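Side-chain contact in endolytic peptidoglycan transglycosylase RlpA (Pseudomonas aeruginosa, PDB 6I05), which cleaves peptidoglycan as a lytic transglycosylase with a strong preference for naked glycan strands lacking stem peptides, and carries a SPOR domain that takes part in denuded glycan recognition: residues D15-L20 with V32-V37. Sequence-based numbering, arbitrary orientation. Where two conformers were deposited one is given.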
loop_
_atom_site.group_PDB
_atom_site.type_symbol
_atom_site.label_atom_id
_atom_site.label_comp_id
_atom_site.label_asym_id
_atom_site.label_seq_id
_atom_site.Cartn_x
_atom_site.Cartn_y
_atom_site.Cartn_z
ATOM N N ASP A 15 5.950 11.816 5.769
ATOM C CA ASP A 15 5.224 11.526 7.004
ATOM C C ASP A 15 3.859 10.924 6.703
ATOM O O ASP A 15 3.396 10.026 7.417
ATOM C CB ASP A 15 5.044 12.798 7.827
ATOM C CG ASP A 15 6.256 13.137 8.676
ATOM O OD1 ASP A 15 7.244 12.374 8.682
ATOM O OD2 ASP A 15 6.205 14.189 9.339
ATOM N N ALA A 16 3.194 11.412 5.653
ATOM C CA ALA A 16 1.894 10.866 5.287
ATOM C C ALA A 16 2.023 9.426 4.814
ATOM O O ALA A 16 1.175 8.583 5.128
ATOM C CB ALA A 16 1.242 11.739 4.213
ATOM N N ALA A 17 3.073 9.130 4.043
ATOM C CA ALA A 17 3.309 7.759 3.604
ATOM C C ALA A 17 3.627 6.857 4.789
ATOM O O ALA A 17 3.085 5.752 4.900
ATOM C CB ALA A 17 4.429 7.722 2.566
ATOM N N GLU A 18 4.491 7.320 5.696
ATOM C CA GLU A 18 4.817 6.521 6.873
ATOM C C GLU A 18 3.591 6.306 7.748
ATOM O O GLU A 18 3.426 5.235 8.342
ATOM C CB GLU A 18 5.940 7.182 7.671
ATOM C CG GLU A 18 7.276 7.252 6.937
ATOM C CD GLU A 18 8.049 5.943 6.987
ATOM O OE1 GLU A 18 7.585 5.000 7.655
ATOM O OE2 GLU A 18 9.124 5.858 6.357
ATOM N N LEU A 19 2.719 7.314 7.844
ATOM C CA LEU A 19 1.514 7.166 8.651
ATOM C C LEU A 19 0.600 6.101 8.065
ATOM O O LEU A 19 0.102 5.233 8.789
ATOM C CB LEU A 19 0.787 8.502 8.760
ATOM C CG LEU A 19 -0.520 8.472 9.548
ATOM C CD1 LEU A 19 -0.295 7.972 10.968
ATOM C CD2 LEU A 19 -1.164 9.852 9.570
ATOM N N LEU A 20 0.376 6.143 6.749
ATOM C CA LEU A 20 -0.446 5.115 6.125
ATOM C C LEU A 20 0.179 3.737 6.298
ATOM O O LEU A 20 -0.524 2.763 6.587
ATOM C CB LEU A 20 -0.688 5.430 4.648
ATOM C CG LEU A 20 -1.519 4.378 3.903
ATOM C CD1 LEU A 20 -2.879 4.175 4.556
ATOM C CD2 LEU A 20 -1.677 4.754 2.440
ATOM N N VAL A 32 4.240 -4.397 4.685
ATOM C CA VAL A 32 3.879 -3.076 4.185
ATOM C C VAL A 32 5.170 -2.288 4.034
ATOM O O VAL A 32 6.027 -2.320 4.923
ATOM C CB VAL A 32 2.918 -2.352 5.153
ATOM C CG1 VAL A 32 2.426 -1.051 4.549
ATOM C CG2 VAL A 32 1.739 -3.247 5.533
ATOM N N PHE A 33 5.326 -1.593 2.911
ATOM C CA PHE A 33 6.581 -0.908 2.652
ATOM C C PHE A 33 6.312 0.327 1.813
ATOM O O PHE A 33 5.261 0.462 1.184
ATOM C CB PHE A 33 7.602 -1.836 1.975
ATOM C CG PHE A 33 7.145 -2.403 0.660
ATOM C CD1 PHE A 33 6.374 -3.555 0.602
ATOM C CD2 PHE A 33 7.512 -1.785 -0.532
ATOM C CE1 PHE A 33 5.978 -4.074 -0.626
ATOM C CE2 PHE A 33 7.117 -2.300 -1.750
ATOM C CZ PHE A 33 6.349 -3.446 -1.798
ATOM N N ILE A 34 7.287 1.222 1.797
ATOM C CA ILE A 34 7.234 2.428 0.986
ATOM C C ILE A 34 8.261 2.293 -0.122
ATOM O O ILE A 34 9.417 1.941 0.135
ATOM C CB ILE A 34 7.489 3.686 1.833
ATOM C CG1 ILE A 34 6.362 3.841 2.859
ATOM C CG2 ILE A 34 7.581 4.928 0.940
ATOM C CD1 ILE A 34 6.674 4.810 3.976
ATOM N N SER A 35 7.836 2.539 -1.353
ATOM C CA SER A 35 8.731 2.579 -2.504
ATOM C C SER A 35 8.715 4.013 -3.016
ATOM O O SER A 35 7.698 4.484 -3.532
ATOM C CB SER A 35 8.272 1.600 -3.583
ATOM O OG SER A 35 8.979 1.810 -4.786
ATOM N N SER A 36 9.825 4.713 -2.842
ATOM C CA SER A 36 9.929 6.114 -3.217
ATOM C C SER A 36 10.660 6.225 -4.548
ATOM O O SER A 36 11.708 5.596 -4.738
ATOM C CB SER A 36 10.693 6.886 -2.140
ATOM O OG SER A 36 10.064 6.738 -0.878
ATOM N N VAL A 37 10.118 7.035 -5.461
ATOM C CA VAL A 37 10.681 7.206 -6.795
ATOM C C VAL A 37 10.614 8.674 -7.193
ATOM O O VAL A 37 9.847 9.458 -6.631
ATOM C CB VAL A 37 9.952 6.335 -7.842
ATOM C CG1 VAL A 37 10.188 4.846 -7.569
ATOM C CG2 VAL A 37 8.459 6.652 -7.857
#
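Ile34 reaches from strand 32-39 to Ala17 and Glu18 of helix 14-25, and its path shows how one branched side chain can bridge an edge strand and the helix packed over it. The bond from CA to CB already points toward the helix. From there the two branches part: CG2 lies 4.5 Å from Ala17 CB, a loose approach, while CG1 comes within 4.3 Å of the same methyl. The extended chi2 of 165° then carries CD1 onto the helix surface, where the main contacts are made. CD1 lies 3.9 Å from Ala17 CB and 3.8 Å from the backbone C of Ala17. Glu18 was modelled in two conformers; in one, its bond to CB points away from the strand but the chain bends at chi2 (-80°), bringing the carboxylate back over CD1, and the two side chains cross at about a right angle. CD1 faces the flat side of the carboxylate, 3.5 Å from Glu18 CD. On its sheet side, Ala17 also packs on Phe11, His45 and Val47, and Ile34 touches Lys21, so the contact borders the helix-sheet core of the beta-alpha-beta-beta-alpha-beta SPOR fold. No hydrogen bond crosses between the segments: the inner part is apolar packing, whereas the carboxylate contributes van der Waals contact from an exposed side chain with two placements, so this part of the contact need not be permanent.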